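Local coordinates for CDP-archaeol synthase (Aeropyrum pernix K1, PDB 5GUF), which probably catalyses the magnesium-dependent transfer of CMP from CTP to an unsaturated archaeal ether-lipid phosphate, giving CDP-archaeol and diphosphate in the membrane, at residues A[122-127]-A[152-157]; A[68-73]-A[88-93]; A[9-14]-A[137-142]. One frame throughout, in Å; residues are numbered along the deposited sequence. Where two conformers were deposited one is given.

Overall arrangement
From the N terminus the chain first lays down residues 9-14, whose partner in contact 3, residues 137-142, comes only after 122 intervening residues; this closes the longest loop of the three. Within it, contact 2 joins helices 59-80 and 84-109 as a hairpin over a short connection. Contact 1 then pairs helix 121-136 with helix 143-161 and crosses contact 3, because strand 140-141 sits between those two helices. Contacts 1 and 2 lie on opposite sides of the chain's centre without touching. Contact 3 meets both: Tyr127 OH packs on Trp141 CZ3, and His88 ND1 probably hydrogen-bonds to Tyr139 OH, so the small sheet ties the two helix pairs together.

Contact 1: residues A[122-127]-A[152-157]; sequences DQLDFY and AVLLLH. With K (potassium ion), chain F.
Gln123, Leu124, Phe126 and Tyr127 pack against Val153, Leu154 and His157 where two membrane helices, 121-136 and 143-161, run roughly antiparallel in the CDP-archaeol synthase fold. The short segments' axes pass 9.7 Å apart at 133°, and no hydrogen bond crosses between them. Val153 is central to the apolar contacts. In the conformer described, one of two modelled, CG1 is anti to the backbone N (chi1 168°) and lies 3.3 Å from Gln123 O. The same methyl touches Leu124 CD2 and meets Phe126 CE1 tip to tip, while the other branch, CG2, approaches Tyr127 CD1. Leu154 CD2 packs on CB of Gln123 and CG of Leu124. Tyr127 OH hydrogen-bonds to Ala146 O, farther back on Val153's own helix, a polar tie beside the apolar contacts.

A CH-pi contact adds to this packing: Gln123 CG lies off-centre over the His157 ring, 4.1 Å from its centroid, and the amide and imidazole planes stand 82° apart. Near the N-terminal end of helix 121-136 is a potassium ion, whose ligands include Asp100, three waters and, at a long 3.3 Å, Asp122 O. Asp125 serves as a second-shell residue here: OD1 accepts a bond from one potassium-bound water, and another lies within bonding distance of OD2. OD1 also receives Phe126 N at 2.6 Å, from above the carboxylate plane.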
loop_
_atom_site.group_PDB
_atom_site.type_symbol
_atom_site.label_atom_id
_atom_site.label_comp_id
_atom_site.label_asym_id
_atom_site.label_seq_id
_atom_site.Cartn_x
_atom_site.Cartn_y
_atom_site.Cartn_z
ATOM N N ASP A 122 6.367 4.182 -2.110
ATOM C CA ASP A 122 7.571 4.900 -1.688
ATOM C C ASP A 122 7.803 4.791 -0.183
ATOM O O ASP A 122 8.944 4.864 0.279
ATOM C CB ASP A 122 7.473 6.384 -2.060
ATOM C CG ASP A 122 7.779 6.657 -3.532
ATOM O OD1 ASP A 122 8.313 5.755 -4.213
ATOM O OD2 ASP A 122 7.453 7.776 -4.009
ATOM N N GLN A 123 6.743 4.655 0.603
ATOM C CA GLN A 123 6.914 4.655 2.047
ATOM C C GLN A 123 7.015 3.252 2.629
ATOM O O GLN A 123 7.522 3.098 3.738
ATOM C CB GLN A 123 5.759 5.398 2.725
ATOM C CG GLN A 123 5.663 6.884 2.413
ATOM C CD GLN A 123 5.041 7.175 1.051
ATOM O OE1 GLN A 123 4.202 6.415 0.550
ATOM N NE2 GLN A 123 5.458 8.284 0.442
ATOM N N LEU A 124 6.579 2.224 1.909
ATOM C CA LEU A 124 6.436 0.904 2.494
ATOM C C LEU A 124 7.356 -0.158 1.896
ATOM O O LEU A 124 7.518 -1.219 2.513
ATOM C CB LEU A 124 4.976 0.449 2.381
ATOM C CG LEU A 124 4.031 1.224 3.304
ATOM C CD1 LEU A 124 2.635 0.629 3.276
ATOM C CD2 LEU A 124 4.575 1.263 4.738
ATOM N N ASP A 125 7.990 0.106 0.745
ATOM C CA ASP A 125 8.802 -0.911 0.076
ATOM C C ASP A 125 9.926 -1.418 0.973
ATOM O O ASP A 125 10.198 -2.620 1.019
ATOM C CB ASP A 125 9.376 -0.342 -1.226
ATOM C CG ASP A 125 10.075 1.028 -1.028
ATOM O OD1 ASP A 125 10.189 1.526 0.124
ATOM O OD2 ASP A 125 10.522 1.616 -2.034
ATOM N N PHE A 126 10.605 -0.517 1.671
ATOM C CA PHE A 126 11.679 -0.925 2.567
ATOM C C PHE A 126 11.130 -1.692 3.767
ATOM O O PHE A 126 11.793 -2.605 4.277
ATOM C CB PHE A 126 12.469 0.307 3.039
ATOM C CG PHE A 126 11.838 0.988 4.200
ATOM C CD1 PHE A 126 10.847 1.930 4.005
ATOM C CD2 PHE A 126 12.169 0.629 5.504
ATOM C CE1 PHE A 126 10.225 2.531 5.090
ATOM C CE2 PHE A 126 11.534 1.220 6.580
ATOM C CZ PHE A 126 10.568 2.183 6.360
ATOM N N TYR A 127 9.940 -1.311 4.242
ATOM C CA TYR A 127 9.317 -2.006 5.361
ATOM C C TYR A 127 8.990 -3.447 5.004
ATOM O O TYR A 127 9.168 -4.351 5.833
ATOM C CB TYR A 127 8.055 -1.260 5.797
ATOM C CG TYR A 127 7.185 -2.011 6.776
ATOM C CD1 TYR A 127 7.564 -2.151 8.102
ATOM C CD2 TYR A 127 5.976 -2.581 6.375
ATOM C CE1 TYR A 127 6.769 -2.836 9.004
ATOM C CE2 TYR A 127 5.177 -3.269 7.275
ATOM C CZ TYR A 127 5.589 -3.396 8.589
ATOM O OH TYR A 127 4.812 -4.078 9.505
ATOM N N ALA A 152 2.424 3.005 11.268
ATOM C CA ALA A 152 3.357 3.846 12.005
ATOM C C ALA A 152 4.436 4.384 11.085
ATOM O O ALA A 152 4.924 5.501 11.289
ATOM C CB ALA A 152 3.978 3.073 13.163
ATOM N N VAL A 153 4.825 3.612 10.070
ATOM C CA VAL A 153 5.753 4.129 9.070
ATOM C C VAL A 153 5.113 5.285 8.314
ATOM O O VAL A 153 5.722 6.347 8.133
ATOM C CB VAL A 153 6.201 3.009 8.114
ATOM C CG1 VAL A 153 6.911 3.606 6.910
ATOM C CG2 VAL A 153 7.116 2.040 8.832
ATOM N N LEU A 154 3.871 5.094 7.863
ATOM C CA LEU A 154 3.144 6.172 7.203
ATOM C C LEU A 154 3.057 7.400 8.096
ATOM O O LEU A 154 3.387 8.512 7.673
ATOM C CB LEU A 154 1.747 5.703 6.804
ATOM C CG LEU A 154 1.721 4.549 5.808
ATOM C CD1 LEU A 154 0.290 4.117 5.550
ATOM C CD2 LEU A 154 2.422 4.970 4.523
ATOM N N LEU A 155 2.655 7.208 9.356
ATOM C CA LEU A 155 2.476 8.344 10.255
ATOM C C LEU A 155 3.774 9.108 10.464
ATOM O O LEU A 155 3.758 10.336 10.567
ATOM C CB LEU A 155 1.909 7.880 11.594
ATOM C CG LEU A 155 0.431 7.508 11.540
ATOM C CD1 LEU A 155 0.000 6.836 12.834
ATOM C CD2 LEU A 155 -0.387 8.759 11.260
ATOM N N LEU A 156 4.910 8.412 10.504
ATOM C CA LEU A 156 6.163 9.114 10.747
ATOM C C LEU A 156 6.635 9.842 9.485
ATOM O O LEU A 156 7.171 10.951 9.560
ATOM C CB LEU A 156 7.219 8.130 11.244
ATOM C CG LEU A 156 8.674 8.582 11.090
ATOM C CD1 LEU A 156 8.859 9.806 11.985
ATOM C CD2 LEU A 156 9.670 7.485 11.474
ATOM N N HIS A 157 6.448 9.231 8.317
ATOM C CA HIS A 157 6.744 9.917 7.064
ATOM C C HIS A 157 5.913 11.186 6.923
ATOM O O HIS A 157 6.448 12.260 6.616
ATOM C CB HIS A 157 6.514 8.975 5.881
ATOM C CG HIS A 157 7.720 8.167 5.524
ATOM N ND1 HIS A 157 8.463 8.417 4.392
ATOM C CD2 HIS A 157 8.312 7.115 6.140
ATOM C CE1 HIS A 157 9.465 7.557 4.328
ATOM N NE2 HIS A 157 9.396 6.755 5.376
HETATM K K K F . 11.787 5.125 -1.422
HETATM O O HOH W 1 11.238 6.746 -3.777
HETATM O O HOH W 2 12.205 3.939 0.799
HETATM O O HOH W 3 12.169 3.204 -3.744
#

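Contact 2: residues A[68-73]-A[88-93]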
loop_
_atom_site.group_PDB
_atom_site.type_symbol
_atom_site.label_atom_id
_atom_site.label_comp_id
_atom_site.label_asym_id
_atom_site.label_seq_id
_atom_site.Cartn_x
_atom_site.Cartn_y
_atom_site.Cartn_z
ATOM N N ALA A 68 24.767 2.278 8.705
ATOM C CA ALA A 68 23.883 2.910 9.672
ATOM C C ALA A 68 22.962 1.894 10.333
ATOM O O ALA A 68 22.722 1.956 11.549
ATOM C CB ALA A 68 23.062 4.001 8.985
ATOM N N GLY A 69 22.427 0.961 9.537
ATOM C CA GLY A 69 21.538 -0.046 10.078
ATOM C C GLY A 69 22.252 -0.987 11.022
ATOM O O GLY A 69 21.699 -1.389 12.047
ATOM N N SER A 70 23.489 -1.351 10.690
ATOM C CA SER A 70 24.293 -2.157 11.602
ATOM C C SER A 70 24.553 -1.415 12.909
ATOM O O SER A 70 24.385 -1.978 13.995
ATOM C CB SER A 70 25.604 -2.544 10.930
ATOM O OG SER A 70 25.338 -3.118 9.659
ATOM N N ALA A 71 24.958 -0.143 12.827
ATOM C CA ALA A 71 25.192 0.614 14.051
ATOM C C ALA A 71 23.923 0.677 14.894
ATOM O O ALA A 71 23.968 0.454 16.109
ATOM C CB ALA A 71 25.716 2.017 13.724
ATOM N N ALA A 72 22.768 0.895 14.255
ATOM C CA ALA A 72 21.512 1.004 14.997
ATOM C C ALA A 72 21.126 -0.317 15.660
ATOM O O ALA A 72 20.515 -0.319 16.740
ATOM C CB ALA A 72 20.386 1.476 14.072
ATOM N N GLY A 73 21.478 -1.442 15.042
ATOM C CA GLY A 73 21.163 -2.716 15.649
ATOM C C GLY A 73 21.928 -2.952 16.935
ATOM O O GLY A 73 21.445 -3.661 17.819
ATOM N N HIS A 88 21.072 -9.735 13.835
ATOM C CA HIS A 88 19.981 -9.723 12.864
ATOM C C HIS A 88 19.854 -8.394 12.123
ATOM O O HIS A 88 19.439 -8.371 10.949
ATOM C CB HIS A 88 18.664 -10.015 13.577
ATOM C CG HIS A 88 18.535 -11.423 14.055
ATOM N ND1 HIS A 88 17.584 -11.811 14.977
ATOM C CD2 HIS A 88 19.225 -12.543 13.729
ATOM C CE1 HIS A 88 17.702 -13.106 15.205
ATOM N NE2 HIS A 88 18.683 -13.575 14.453
ATOM N N SER A 89 20.159 -7.280 12.798
ATOM C CA SER A 89 19.881 -5.970 12.215
ATOM C C SER A 89 20.633 -5.724 10.914
ATOM O O SER A 89 20.060 -5.072 10.023
ATOM C CB SER A 89 20.179 -4.863 13.230
ATOM O OG SER A 89 19.301 -4.958 14.351
ATOM N N PRO A 90 21.874 -6.192 10.727
ATOM C CA PRO A 90 22.479 -6.061 9.390
ATOM C C PRO A 90 21.662 -6.732 8.292
ATOM O O PRO A 90 21.433 -6.118 7.240
ATOM C CB PRO A 90 23.863 -6.714 9.561
ATOM C CG PRO A 90 24.169 -6.565 11.036
ATOM C CD PRO A 90 22.834 -6.732 11.717
ATOM N N ALA A 91 21.216 -7.978 8.507
ATOM C CA ALA A 91 20.393 -8.643 7.498
ATOM C C ALA A 91 19.091 -7.883 7.259
ATOM O O ALA A 91 18.657 -7.738 6.110
ATOM C CB ALA A 91 20.099 -10.087 7.916
ATOM N N ILE A 92 18.460 -7.386 8.333
ATOM C CA ILE A 92 17.218 -6.627 8.193
ATOM C C ILE A 92 17.468 -5.328 7.436
ATOM O O ILE A 92 16.680 -4.942 6.559
ATOM C CB ILE A 92 16.583 -6.366 9.574
ATOM C CG1 ILE A 92 16.182 -7.692 10.244
ATOM C CG2 ILE A 92 15.368 -5.445 9.468
ATOM C CD1 ILE A 92 15.295 -7.541 11.473
ATOM N N ALA A 93 18.567 -4.635 7.763
ATOM C CA ALA A 93 18.970 -3.465 6.990
ATOM C C ALA A 93 19.084 -3.793 5.506
ATOM O O ALA A 93 18.641 -3.011 4.657
ATOM C CB ALA A 93 20.307 -2.923 7.506
#
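Ser89 and Ala93 turn their CB atoms onto the glycine-bearing surface of residues 68-73, bringing the short helical segments to within 7.9 Å between axes. The side chain of Ser89 sits against Gly73, with OG 3.2 Å and CB 3.4 Å from Gly73 CA. Its OG is anti to the carbonyl carbon (chi1 -64°), and the hydroxyl bonds to Leu85 O one turn earlier in its own helix, so the polar atom is satisfied without a bond across the interface. One turn along, Ala93 CB rests 4.1 Å from Gly69 CA. With no side chain on Gly69 or Gly73, the backbones come close: the CA atoms of Gly73 and Ser89 are 4.9 Å apart.

Flanking this pairing, Ser70 OG touches the ring of Pro90, 3.9 Å from both CB and CG. This hydroxyl too lies beside its backbone N (chi1 -51°) and bonds back to Phe66 O. Pro90 has no amide hydrogen, and its helix is kinked there. Pro23 of helix 14-29 packs against Ser89 as well. Spaced four residues apart, Gly69 and Gly73 form a GxxxG motif, characteristic of closely packed transmembrane helices, here in an antiparallel hairpin.

Contact 3: residues A[9-14]-A[137-142]. With MG (magnesium ion), chain D.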
loop_
_atom_site.group_PDB
_atom_site.type_symbol
_atom_site.label_atom_id
_atom_site.label_comp_id
_atom_site.label_asym_id
_atom_site.label_seq_id
_atom_site.Cartn_x
_atom_site.Cartn_y
_atom_site.Cartn_z
ATOM N N TRP A 9 10.692 -13.560 19.795
ATOM C CA TRP A 9 10.480 -14.068 18.447
ATOM C C TRP A 9 9.061 -13.847 17.953
ATOM O O TRP A 9 8.813 -13.950 16.751
ATOM C CB TRP A 9 10.797 -15.555 18.388
ATOM C CG TRP A 9 12.235 -15.910 18.572
ATOM C CD1 TRP A 9 12.819 -16.425 19.706
ATOM C CD2 TRP A 9 13.280 -15.805 17.592
ATOM N NE1 TRP A 9 14.158 -16.638 19.486
ATOM C CE2 TRP A 9 14.468 -16.278 18.199
ATOM C CE3 TRP A 9 13.329 -15.351 16.263
ATOM C CZ2 TRP A 9 15.696 -16.308 17.523
ATOM C CZ3 TRP A 9 14.553 -15.381 15.588
ATOM C CH2 TRP A 9 15.722 -15.859 16.227
ATOM N N ARG A 10 8.132 -13.542 18.842
ATOM C CA ARG A 10 6.757 -13.266 18.464
ATOM C C ARG A 10 6.539 -11.759 18.544
ATOM O O ARG A 10 6.342 -11.200 19.625
ATOM C CB ARG A 10 5.792 -14.023 19.365
ATOM C CG ARG A 10 4.357 -13.803 18.982
ATOM C CD ARG A 10 3.424 -14.531 19.933
ATOM N NE ARG A 10 2.208 -14.951 19.246
ATOM C CZ ARG A 10 1.026 -14.382 19.431
ATOM N NH1 ARG A 10 0.909 -13.367 20.283
ATOM N NH2 ARG A 10 -0.034 -14.822 18.766
ATOM N N ILE A 11 6.566 -11.102 17.392
ATOM C CA ILE A 11 6.371 -9.656 17.310
ATOM C C ILE A 11 4.878 -9.397 17.472
ATOM O O ILE A 11 4.104 -9.567 16.525
ATOM C CB ILE A 11 6.899 -9.085 15.994
ATOM C CG1 ILE A 11 8.298 -9.635 15.752
ATOM C CG2 ILE A 11 6.852 -7.548 16.020
ATOM C CD1 ILE A 11 9.265 -9.269 16.854
ATOM N N ASP A 12 4.475 -8.958 18.664
ATOM C CA ASP A 12 3.057 -8.846 18.976
ATOM C C ASP A 12 2.714 -7.559 19.706
ATOM O O ASP A 12 1.620 -7.455 20.263
ATOM C CB ASP A 12 2.580 -10.059 19.801
ATOM C CG ASP A 12 3.499 -10.377 20.988
ATOM O OD1 ASP A 12 4.351 -9.540 21.372
ATOM O OD2 ASP A 12 3.359 -11.487 21.547
ATOM N N ASN A 13 3.597 -6.572 19.724
ATOM C CA ASN A 13 3.186 -5.249 20.152
ATOM C C ASN A 13 4.006 -4.224 19.382
ATOM O O ASN A 13 5.101 -4.524 18.896
ATOM C CB ASN A 13 3.318 -5.085 21.675
ATOM C CG ASN A 13 4.743 -4.960 22.124
ATOM O OD1 ASN A 13 5.315 -3.869 22.119
ATOM N ND2 ASN A 13 5.336 -6.078 22.504
ATOM N N ILE A 14 3.460 -3.009 19.280
ATOM C CA ILE A 14 3.981 -2.024 18.336
ATOM C C ILE A 14 5.346 -1.516 18.765
ATOM O O ILE A 14 6.184 -1.201 17.914
ATOM C CB ILE A 14 2.986 -0.863 18.139
ATOM C CG1 ILE A 14 3.483 0.088 17.045
ATOM C CG2 ILE A 14 2.792 -0.087 19.429
ATOM C CD1 ILE A 14 3.693 -0.585 15.688
ATOM N N LEU A 137 14.282 -14.781 9.094
ATOM C CA LEU A 137 15.168 -15.005 10.226
ATOM C C LEU A 137 14.524 -15.846 11.319
ATOM O O LEU A 137 15.229 -16.284 12.233
ATOM C CB LEU A 137 15.632 -13.669 10.819
ATOM C CG LEU A 137 16.665 -12.846 10.036
ATOM C CD1 LEU A 137 16.942 -11.542 10.763
ATOM C CD2 LEU A 137 17.974 -13.611 9.795
ATOM N N GLY A 138 13.213 -16.068 11.269
ATOM C CA GLY A 138 12.543 -16.836 12.297
ATOM C C GLY A 138 11.559 -16.072 13.153
ATOM O O GLY A 138 10.965 -16.674 14.050
ATOM N N TYR A 139 11.359 -14.776 12.921
ATOM C CA TYR A 139 10.370 -14.007 13.666
ATOM C C TYR A 139 8.962 -14.288 13.158
ATOM O O TYR A 139 8.724 -14.393 11.953
ATOM C CB TYR A 139 10.651 -12.497 13.551
ATOM C CG TYR A 139 11.899 -12.049 14.269
ATOM C CD1 TYR A 139 11.859 -11.695 15.612
ATOM C CD2 TYR A 139 13.123 -12.008 13.612
ATOM C CE1 TYR A 139 13.006 -11.294 16.274
ATOM C CE2 TYR A 139 14.259 -11.631 14.268
ATOM C CZ TYR A 139 14.198 -11.276 15.593
ATOM O OH TYR A 139 15.345 -10.895 16.224
ATOM N N THR A 140 8.011 -14.358 14.073
ATOM C CA THR A 140 6.608 -14.420 13.705
ATOM C C THR A 140 5.959 -13.098 14.069
ATOM O O THR A 140 6.087 -12.635 15.206
ATOM C CB THR A 140 5.890 -15.578 14.403
ATOM O OG1 THR A 140 6.328 -16.818 13.833
ATOM C CG2 THR A 140 4.354 -15.455 14.252
ATOM N N TRP A 141 5.276 -12.487 13.103
ATOM C CA TRP A 141 4.518 -11.266 13.334
ATOM C C TRP A 141 3.050 -11.616 13.515
ATOM O O TRP A 141 2.538 -12.509 12.845
ATOM C CB TRP A 141 4.669 -10.295 12.160
ATOM C CG TRP A 141 6.016 -9.648 12.085
ATOM C CD1 TRP A 141 7.201 -10.261 11.828
ATOM C CD2 TRP A 141 6.318 -8.267 12.297
ATOM N NE1 TRP A 141 8.221 -9.354 11.863
ATOM C CE2 TRP A 141 7.709 -8.119 12.149
ATOM C CE3 TRP A 141 5.548 -7.139 12.586
ATOM C CZ2 TRP A 141 8.349 -6.885 12.263
ATOM C CZ3 TRP A 141 6.184 -5.915 12.705
ATOM C CH2 TRP A 141 7.570 -5.799 12.545
ATOM N N THR A 142 2.381 -10.928 14.415
ATOM C CA THR A 142 0.935 -10.974 14.269
ATOM C C THR A 142 0.507 -10.041 13.138
ATOM O O THR A 142 1.148 -9.008 12.892
ATOM C CB THR A 142 0.225 -10.571 15.558
ATOM O OG1 THR A 142 0.521 -9.204 15.846
ATOM C CG2 THR A 142 0.688 -11.457 16.721
HETATM MG MG MG D . 6.681 -10.480 21.657
HETATM O O HOH W 4 5.306 -12.206 22.879
HETATM O O HOH W 5 6.195 -9.743 23.214
#
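Strands 10-11 and 140-141 form a small two-stranded parallel sheet beside a magnesium site, with Arg10 opposite Thr140 and Ile11 opposite Trp141. Three backbone bonds join the segments: Thr140 N to Trp9 O (2.8 Å), Ile11 N to Thr140 O (2.7 Å) and Thr142 N to Ile11 O (3.0 Å). On the buried face, Ile11 and Trp141 lie side by side. Ile11 CG2, anti to its backbone N, sits over the six-membered ring, 3.6 Å from the centroid and 9° off its normal, while CD1 reaches Tyr139 CD1. The indole NE1 of Trp141 is hydrogen-bonded to Ser134 OG. Trp9 covers one face of the Tyr139 ring with CE3 and CZ3, their planes inclined at 41°. Beyond the strand end, Thr142 CG2 lies over one face of the Arg10 guanidinium, toward its rim.

The magnesium is bound by Arg10 O at 2.2 Å and Asp12 OD1 at 2.5 Å, with two waters, Asp8 and Glu16 among its other ligands. Asp12 OD2 pairs with Arg10 NH1 in a salt bridge whose hydrogen bond is weak and long (3.3 Å). Because Arg10 binds the metal through its carbonyl, the strand backbone itself supplies a ligand, and the arginine charge may partly offset the nearby acidic charge.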